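Local atomic coordinates of ABC transporter permease (Klebsiella pneumoniae, PDB entry 5NUP), a protein that probably removes mislaid phospholipids from the outer leaflet of the outer membrane, as a lipoprotein of the MlaA (VacJ) family in the Mla lipid-asymmetry pathway. Residues 20-25 against 193-198; 81-86 against 108-113. One frame throughout, in Å; residues are numbered along the deposited sequence.

Contact 1 (20-25 against 193-198); sequences FNRTMF and DPYILM
F25 and Y195 both hold CG anti to the backbone N (chi1 168° and 169°), which directs CG of each toward the other helix; the rings meet between the two. The contact is a near-perpendicular helix crossing in the MlaA fold. The short axes of 20-25 and 194-198 approach to 10.7 Å at 101°. Y195 CA lies over the centre of the F25 ring face, 4.2 Å from the ring centroid, in a CH-pi contact. M198 CE meets the edge of the same ring, 4.0 Å from F25 CD2. The Y195 ring is gripped in turn by the first helix. R22 CG sits over its face, offset toward the rim, 3.7 Å from the centroid, and F25 CB lies at its edge. Beyond CG the R22 chain runs extended. One guanidinium face meets Y195 CD2, and NH1 forms a salt bridge with the D193 carboxylate through OD2; guanidinium and carboxylate planes are nearly coplanar. E18 is a second acidic partner of R22. The hydroxyl of Y195 is held chiefly by D15. It also accepts a weak hydrogen bond from the N21 amide, with N21 ND2 3.4 Å from Y195 OH.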
ATOM      1  N   PHE F  20     -54.849  53.342 -13.809  1.00 93.58           N
ATOM      2  CA  PHE F  20     -54.765  51.976 -14.320  1.00 85.26           C
ATOM      3  C   PHE F  20     -54.305  51.006 -13.237  1.00 85.70           C
ATOM      4  O   PHE F  20     -54.847  49.896 -13.121  1.00 81.79           O
ATOM      5  CB  PHE F  20     -53.854  51.947 -15.559  1.00 88.46           C
ATOM      6  CG  PHE F  20     -53.553  50.562 -16.097  1.00 90.24           C
ATOM      7  CD1 PHE F  20     -54.124  50.136 -17.289  1.00 89.11           C
ATOM      8  CD2 PHE F  20     -52.736  49.672 -15.391  1.00 83.89           C
ATOM      9  CE1 PHE F  20     -53.873  48.861 -17.779  1.00 90.58           C
ATOM     10  CE2 PHE F  20     -52.469  48.401 -15.875  1.00 78.37           C
ATOM     11  CZ  PHE F  20     -53.035  47.988 -17.069  1.00 81.35           C
ATOM     12  N   ASN F  21     -53.282  51.391 -12.465  1.00 89.68           N
ATOM     13  CA  ASN F  21     -52.655  50.460 -11.527  1.00 86.12           C
ATOM     14  C   ASN F  21     -53.611  50.034 -10.422  1.00 94.08           C
ATOM     15  O   ASN F  21     -53.736  48.838 -10.134  1.00101.80           O
ATOM     16  CB  ASN F  21     -51.395  51.076 -10.936  1.00 82.97           C
ATOM     17  CG  ASN F  21     -50.358  51.327 -11.979  1.00 82.05           C
ATOM     18  OD1 ASN F  21     -50.381  50.695 -13.036  1.00 80.91           O
ATOM     19  ND2 ASN F  21     -49.427  52.230 -11.696  1.00 83.09           N
ATOM     20  N   ARG F  22     -54.302  50.989  -9.786  1.00 89.43           N
ATOM     21  CA  ARG F  22     -55.191  50.605  -8.691  1.00 85.82           C
ATOM     22  C   ARG F  22     -56.327  49.728  -9.171  1.00 89.55           C
ATOM     23  O   ARG F  22     -56.883  48.952  -8.381  1.00 84.37           O
ATOM     24  CB  ARG F  22     -55.766  51.806  -7.971  1.00 87.28           C
ATOM     25  CG  ARG F  22     -54.920  52.286  -6.842  1.00 88.21           C
ATOM     26  CD  ARG F  22     -55.499  53.567  -6.329  1.00 90.64           C
ATOM     27  NE  ARG F  22     -55.228  53.768  -4.912  1.00 92.02           N
ATOM     28  CZ  ARG F  22     -54.496  54.762  -4.427  1.00 98.40           C
ATOM     29  NH1 ARG F  22     -54.313  54.872  -3.121  1.00 94.72           N
ATOM     30  NH2 ARG F  22     -53.947  55.646  -5.246  1.00104.81           N
ATOM     31  N   THR F  23     -56.669  49.823 -10.457  1.00 94.33           N
ATOM     32  CA  THR F  23     -57.689  48.946 -11.011  1.00 91.69           C
ATOM     33  C   THR F  23     -57.187  47.509 -11.086  1.00 85.50           C
ATOM     34  O   THR F  23     -57.899  46.584 -10.676  1.00 81.30           O
ATOM     35  CB  THR F  23     -58.105  49.453 -12.398  1.00 89.61           C
ATOM     36  OG1 THR F  23     -59.049  50.524 -12.264  1.00 85.48           O
ATOM     37  CG2 THR F  23     -58.701  48.331 -13.256  1.00 82.50           C
ATOM     38  N   MET F  24     -55.947  47.299 -11.560  1.00 82.97           N
ATOM     39  CA  MET F  24     -55.409  45.938 -11.568  1.00 79.59           C
ATOM     40  C   MET F  24     -55.129  45.427 -10.162  1.00 79.79           C
ATOM     41  O   MET F  24     -55.294  44.232  -9.903  1.00 78.09           O
ATOM     42  CB  MET F  24     -54.132  45.817 -12.400  1.00 77.94           C
ATOM     43  CG  MET F  24     -54.233  46.263 -13.836  1.00 82.51           C
ATOM     44  SD  MET F  24     -55.837  46.114 -14.619  1.00 99.91           S
ATOM     45  CE  MET F  24     -56.275  44.400 -14.443  1.00103.83           C
ATOM     46  N   PHE F  25     -54.742  46.302  -9.230  1.00 79.51           N
ATOM     47  CA  PHE F  25     -54.408  45.802  -7.909  1.00 79.55           C
ATOM     48  C   PHE F  25     -55.635  45.272  -7.204  1.00 85.50           C
ATOM     49  O   PHE F  25     -55.576  44.221  -6.556  1.00 81.42           O
ATOM     50  CB  PHE F  25     -53.755  46.884  -7.051  1.00 80.86           C
ATOM     51  CG  PHE F  25     -53.654  46.486  -5.591  1.00 86.78           C
ATOM     52  CD1 PHE F  25     -54.667  46.781  -4.679  1.00 92.08           C
ATOM     53  CD2 PHE F  25     -52.549  45.765  -5.137  1.00 81.73           C
ATOM     54  CE1 PHE F  25     -54.563  46.382  -3.331  1.00 94.76           C
ATOM     55  CE2 PHE F  25     -52.435  45.374  -3.813  1.00 85.46           C
ATOM     56  CZ  PHE F  25     -53.440  45.678  -2.904  1.00 88.64           C
ATOM     57  N   ASP F 193     -55.201  52.070   2.661  1.00133.01           N
ATOM     58  CA  ASP F 193     -54.613  52.093   1.322  1.00124.69           C
ATOM     59  C   ASP F 193     -53.615  50.954   1.100  1.00121.53           C
ATOM     60  O   ASP F 193     -52.394  51.147   1.174  1.00118.96           O
ATOM     61  CB  ASP F 193     -53.988  53.470   1.072  1.00115.79           C
ATOM     62  CG  ASP F 193     -53.967  53.840  -0.395  1.00107.98           C
ATOM     63  OD1 ASP F 193     -54.373  53.005  -1.232  1.00105.56           O
ATOM     64  OD2 ASP F 193     -53.642  55.010  -0.706  1.00105.07           O
ATOM     65  N   PRO F 194     -54.109  49.749   0.807  1.00119.32           N
ATOM     66  CA  PRO F 194     -53.214  48.608   0.601  1.00110.99           C
ATOM     67  C   PRO F 194     -52.530  48.627  -0.753  1.00110.80           C
ATOM     68  O   PRO F 194     -51.768  47.702  -1.057  1.00109.05           O
ATOM     69  CB  PRO F 194     -54.164  47.401   0.719  1.00111.82           C
ATOM     70  CG  PRO F 194     -55.436  47.954   1.346  1.00115.16           C
ATOM     71  CD  PRO F 194     -55.523  49.339   0.802  1.00115.87           C
ATOM     72  N   TYR F 195     -52.832  49.623  -1.593  1.00113.57           N
ATOM     73  CA  TYR F 195     -52.087  49.815  -2.834  1.00108.32           C
ATOM     74  C   TYR F 195     -50.784  50.549  -2.564  1.00107.98           C
ATOM     75  O   TYR F 195     -49.759  50.262  -3.196  1.00103.47           O
ATOM     76  CB  TYR F 195     -52.921  50.588  -3.864  1.00103.36           C
ATOM     77  CG  TYR F 195     -52.117  51.054  -5.068  1.00103.08           C
ATOM     78  CD1 TYR F 195     -51.929  50.227  -6.171  1.00101.92           C
ATOM     79  CD2 TYR F 195     -51.539  52.318  -5.097  1.00111.40           C
ATOM     80  CE1 TYR F 195     -51.185  50.649  -7.276  1.00102.66           C
ATOM     81  CE2 TYR F 195     -50.787  52.746  -6.193  1.00110.84           C
ATOM     82  CZ  TYR F 195     -50.615  51.913  -7.279  1.00 99.07           C
ATOM     83  OH  TYR F 195     -49.877  52.354  -8.360  1.00 84.96           O
ATOM     84  N   ILE F 196     -50.823  51.513  -1.639  1.00110.37           N
ATOM     85  CA  ILE F 196     -49.646  52.316  -1.324  1.00107.61           C
ATOM     86  C   ILE F 196     -48.560  51.477  -0.664  1.00101.12           C
ATOM     87  O   ILE F 196     -47.371  51.639  -0.963  1.00 98.00           O
ATOM     88  CB  ILE F 196     -50.037  53.515  -0.444  1.00100.09           C
ATOM     89  CG1 ILE F 196     -50.783  54.537  -1.291  1.00 94.38           C
ATOM     90  CG2 ILE F 196     -48.805  54.113   0.236  1.00108.66           C
ATOM     91  CD1 ILE F 196     -50.229  54.712  -2.668  1.00 92.99           C
ATOM     92  N   LEU F 197     -48.939  50.576   0.245  1.00 99.57           N
ATOM     93  CA  LEU F 197     -47.931  49.757   0.907  1.00 97.19           C
ATOM     94  C   LEU F 197     -47.247  48.843  -0.089  1.00 86.88           C
ATOM     95  O   LEU F 197     -46.016  48.779  -0.141  1.00 85.36           O
ATOM     96  CB  LEU F 197     -48.575  48.935   2.017  1.00101.63           C
ATOM     97  CG  LEU F 197     -48.917  49.813   3.209  1.00107.49           C
ATOM     98  CD1 LEU F 197     -49.627  48.986   4.255  1.00116.43           C
ATOM     99  CD2 LEU F 197     -47.679  50.483   3.770  1.00105.74           C
ATOM    100  N   MET F 198     -48.035  48.179  -0.924  1.00 86.30           N
ATOM    101  CA  MET F 198     -47.472  47.298  -1.922  1.00 89.96           C
ATOM    102  C   MET F 198     -46.588  48.058  -2.900  1.00 97.72           C
ATOM    103  O   MET F 198     -45.605  47.504  -3.410  1.00105.15           O
ATOM    104  CB  MET F 198     -48.610  46.531  -2.594  1.00 92.42           C
ATOM    105  CG  MET F 198     -48.194  45.787  -3.807  1.00104.37           C
ATOM    106  SD  MET F 198     -48.120  46.710  -5.344  1.00117.18           S
ATOM    107  CE  MET F 198     -48.727  45.374  -6.349  1.00118.57           C
TER

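Contact 2 (81-86 against 108-113); sequences GMVHFT and PQLQRV
L110 and T86 lie at about a right angle to each other, and the leucine methyls pack against CB and CG2 of the threonine. L110 CD2 is 3.8 Å from T86 CB, and L110 CD1 is 3.8 Å from T86 CG2. The T86 rotamer explains this. CG2 is anti to the backbone N and turned to the leucine, while OG1 is anti to the carbonyl carbon (chi1 -54°) and reaches back one helical turn. There T86 OG1 donates a hydrogen bond to M82 O at 2.8 Å. T86 N reaches the same oxygen from the opposite face of the carbonyl plane, so two donors grip M82 O. The hydroxyl is thereby satisfied inside its own helix, and the methyl remains for the apolar contact.

One turn earlier, V83 meets L110 obliquely. V83 CG1 is 4.1 Å from L110 CD2 and 3.6 Å from the backbone atom Q109 O. H84 and V113 again stand at about a right angle. V113 CG1 approaches the imidazole edge near the ring plane, 3.4 Å from H84 CE1. On the same ring, ND1 hydrogen-bonds to E65 OE1, which would help to hold the imidazole in this rotation. R87 NH1 ties the helix to L110 O.

Aromatic side chains of another protein chain pack on M82, V83, T86 and Q109, and a detergent molecule touches M82. This is a mostly apolar packing of an irregular loop on helix 78-93, beside an interface with a partner protein. It is consistent with the known association of MlaA with trimeric outer-membrane porins.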
ATOM      1  N   GLY F  81     -19.059  38.573  -6.739  1.00 76.57           N
ATOM      2  CA  GLY F  81     -19.157  37.916  -8.034  1.00 71.56           C
ATOM      3  C   GLY F  81     -18.803  36.438  -7.983  1.00 73.31           C
ATOM      4  O   GLY F  81     -19.536  35.605  -8.518  1.00 71.59           O
ATOM      5  N   MET F  82     -17.682  36.078  -7.315  1.00 70.09           N
ATOM      6  CA  MET F  82     -17.370  34.658  -7.204  1.00 71.21           C
ATOM      7  C   MET F  82     -17.996  34.008  -5.982  1.00 67.66           C
ATOM      8  O   MET F  82     -18.076  32.775  -5.947  1.00 65.31           O
ATOM      9  CB  MET F  82     -15.856  34.342  -7.132  1.00 69.54           C
ATOM     10  CG  MET F  82     -14.874  35.105  -7.950  1.00 71.14           C
ATOM     11  SD  MET F  82     -15.130  34.837  -9.712  1.00 70.76           S
ATOM     12  CE  MET F  82     -14.764  33.106 -10.030  1.00 68.76           C
ATOM     13  N   VAL F  83     -18.502  34.788  -5.017  1.00 69.94           N
ATOM     14  CA  VAL F  83     -19.368  34.206  -3.993  1.00 66.67           C
ATOM     15  C   VAL F  83     -20.536  33.510  -4.663  1.00 64.88           C
ATOM     16  O   VAL F  83     -20.911  32.394  -4.302  1.00 63.33           O
ATOM     17  CB  VAL F  83     -19.850  35.285  -3.011  1.00 68.13           C
ATOM     18  CG1 VAL F  83     -21.034  34.778  -2.222  1.00 67.03           C
ATOM     19  CG2 VAL F  83     -18.757  35.739  -2.094  1.00 69.80           C
ATOM     20  N   HIS F  84     -21.096  34.131  -5.689  1.00 65.17           N
ATOM     21  CA  HIS F  84     -22.195  33.469  -6.357  1.00 69.94           C
ATOM     22  C   HIS F  84     -21.709  32.473  -7.403  1.00 64.88           C
ATOM     23  O   HIS F  84     -22.412  31.496  -7.686  1.00 61.02           O
ATOM     24  CB  HIS F  84     -23.157  34.519  -6.933  1.00 64.35           C
ATOM     25  CG  HIS F  84     -23.847  35.326  -5.871  1.00 65.21           C
ATOM     26  ND1 HIS F  84     -24.965  34.875  -5.208  1.00 64.28           N
ATOM     27  CD2 HIS F  84     -23.565  36.543  -5.344  1.00 70.37           C
ATOM     28  CE1 HIS F  84     -25.345  35.777  -4.322  1.00 65.54           C
ATOM     29  NE2 HIS F  84     -24.515  36.800  -4.384  1.00 68.44           N
ATOM     30  N   PHE F  85     -20.478  32.616  -7.888  1.00 63.45           N
ATOM     31  CA  PHE F  85     -19.882  31.513  -8.634  1.00 66.44           C
ATOM     32  C   PHE F  85     -19.726  30.282  -7.742  1.00 71.76           C
ATOM     33  O   PHE F  85     -20.046  29.157  -8.153  1.00 59.65           O
ATOM     34  CB  PHE F  85     -18.531  31.903  -9.234  1.00 69.62           C
ATOM     35  CG  PHE F  85     -17.791  30.729  -9.825  1.00 66.76           C
ATOM     36  CD1 PHE F  85     -16.929  29.966  -9.043  1.00 65.23           C
ATOM     37  CD2 PHE F  85     -17.990  30.361 -11.149  1.00 66.54           C
ATOM     38  CE1 PHE F  85     -16.292  28.881  -9.569  1.00 62.03           C
ATOM     39  CE2 PHE F  85     -17.331  29.261 -11.685  1.00 62.26           C
ATOM     40  CZ  PHE F  85     -16.493  28.528 -10.897  1.00 61.81           C
ATOM     41  N   THR F  86     -19.190  30.475  -6.529  1.00 68.35           N
ATOM     42  CA  THR F  86     -18.977  29.342  -5.636  1.00 62.12           C
ATOM     43  C   THR F  86     -20.303  28.685  -5.312  1.00 62.79           C
ATOM     44  O   THR F  86     -20.405  27.454  -5.258  1.00 57.72           O
ATOM     45  CB  THR F  86     -18.287  29.791  -4.341  1.00 61.64           C
ATOM     46  OG1 THR F  86     -17.081  30.515  -4.649  1.00 67.63           O
ATOM     47  CG2 THR F  86     -17.950  28.589  -3.467  1.00 60.58           C
ATOM     48  N   PRO F 108     -20.596  30.147   6.181  1.00 87.42           N
ATOM     49  CA  PRO F 108     -21.484  31.307   6.356  1.00 92.22           C
ATOM     50  C   PRO F 108     -21.427  32.342   5.229  1.00 92.95           C
ATOM     51  O   PRO F 108     -22.440  33.004   4.979  1.00 86.78           O
ATOM     52  CB  PRO F 108     -21.003  31.904   7.686  1.00 90.64           C
ATOM     53  CG  PRO F 108     -20.374  30.751   8.432  1.00 89.46           C
ATOM     54  CD  PRO F 108     -20.084  29.638   7.466  1.00 85.98           C
ATOM     55  N   GLN F 109     -20.283  32.563   4.570  1.00 96.46           N
ATOM     56  CA  GLN F 109     -20.290  33.594   3.528  1.00 96.60           C
ATOM     57  C   GLN F 109     -20.863  33.124   2.191  1.00 82.75           C
ATOM     58  O   GLN F 109     -20.856  33.911   1.241  1.00 80.05           O
ATOM     59  CB  GLN F 109     -18.896  34.181   3.280  1.00110.50           C
ATOM     60  CG  GLN F 109     -18.239  34.874   4.462  1.00118.51           C
ATOM     61  CD  GLN F 109     -17.050  34.085   4.992  1.00122.73           C
ATOM     62  OE1 GLN F 109     -16.610  33.112   4.380  1.00120.29           O
ATOM     63  NE2 GLN F 109     -16.511  34.521   6.123  1.00127.68           N
ATOM     64  N   LEU F 110     -21.394  31.911   2.082  1.00 76.65           N
ATOM     65  CA  LEU F 110     -21.970  31.471   0.816  1.00 79.10           C
ATOM     66  C   LEU F 110     -23.467  31.194   0.930  1.00 79.95           C
ATOM     67  O   LEU F 110     -24.046  30.556   0.037  1.00 71.18           O
ATOM     68  CB  LEU F 110     -21.249  30.219   0.300  1.00 73.14           C
ATOM     69  CG  LEU F 110     -19.727  30.369   0.220  1.00 70.71           C
ATOM     70  CD1 LEU F 110     -19.026  29.011   0.205  1.00 61.79           C
ATOM     71  CD2 LEU F 110     -19.280  31.273  -0.932  1.00 73.84           C
ATOM     72  N   GLN F 111     -24.105  31.660   2.002  1.00 90.61           N
ATOM     73  CA  GLN F 111     -25.543  31.497   2.172  1.00 98.69           C
ATOM     74  C   GLN F 111     -26.285  32.077   0.988  1.00 94.95           C
ATOM     75  O   GLN F 111     -25.839  33.042   0.371  1.00 95.55           O
ATOM     76  CB  GLN F 111     -26.000  32.213   3.434  1.00107.07           C
ATOM     77  CG  GLN F 111     -25.052  31.948   4.542  1.00115.31           C
ATOM     78  CD  GLN F 111     -25.635  31.202   5.691  1.00119.45           C
ATOM     79  OE1 GLN F 111     -26.796  31.393   6.057  1.00125.70           O
ATOM     80  NE2 GLN F 111     -24.824  30.343   6.287  1.00117.19           N
ATOM     81  N   ARG F 112     -27.446  31.503   0.701  1.00 86.65           N
ATOM     82  CA  ARG F 112     -28.248  32.042  -0.378  1.00 79.63           C
ATOM     83  C   ARG F 112     -28.688  33.441   0.010  1.00 74.32           C
ATOM     84  O   ARG F 112     -28.904  33.732   1.189  1.00 75.36           O
ATOM     85  CB  ARG F 112     -29.491  31.194  -0.635  1.00 76.01           C
ATOM     86  CG  ARG F 112     -30.404  31.865  -1.631  1.00 74.44           C
ATOM     87  CD  ARG F 112     -31.843  31.572  -1.437  1.00 78.29           C
ATOM     88  NE  ARG F 112     -32.276  30.524  -2.334  1.00 80.44           N
ATOM     89  CZ  ARG F 112     -33.300  29.733  -2.073  1.00 79.91           C
ATOM     90  NH1 ARG F 112     -33.986  29.892  -0.949  1.00 76.49           N
ATOM     91  NH2 ARG F 112     -33.632  28.788  -2.927  1.00 79.71           N
ATOM     92  N   VAL F 113     -28.751  34.326  -0.982  1.00 79.85           N
ATOM     93  CA  VAL F 113     -29.222  35.693  -0.803  1.00 76.55           C
ATOM     94  C   VAL F 113     -30.041  36.035  -2.052  1.00 75.19           C
ATOM     95  O   VAL F 113     -29.990  35.313  -3.048  1.00 80.31           O
ATOM     96  CB  VAL F 113     -28.003  36.614  -0.530  1.00 71.50           C
ATOM     97  CG1 VAL F 113     -27.309  37.026  -1.815  1.00 67.57           C
ATOM     98  CG2 VAL F 113     -28.383  37.778   0.358  1.00 86.33           C
TER

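Overall arrangement
From the N terminus, the chain first enters helix 18-35, which carries the early half of contact 1. It continues through helices 38-47, 50-62 and 65-74 to helix 78-93. Contact 2 then closes a short loop of 21 residues, which includes helix 102-106, and pins the following segment 108-113 to helix 78-93. The chain goes on through helix 118-124, the hairpin 133-141 and helix 163-180. At helix 194-209 it returns to helix 18-35, and contact 1 closes the long loop. Contact 2 is therefore nested inside contact 1. The two do not touch: their centres are about 35 Å apart, on opposite sides of the chain's centre.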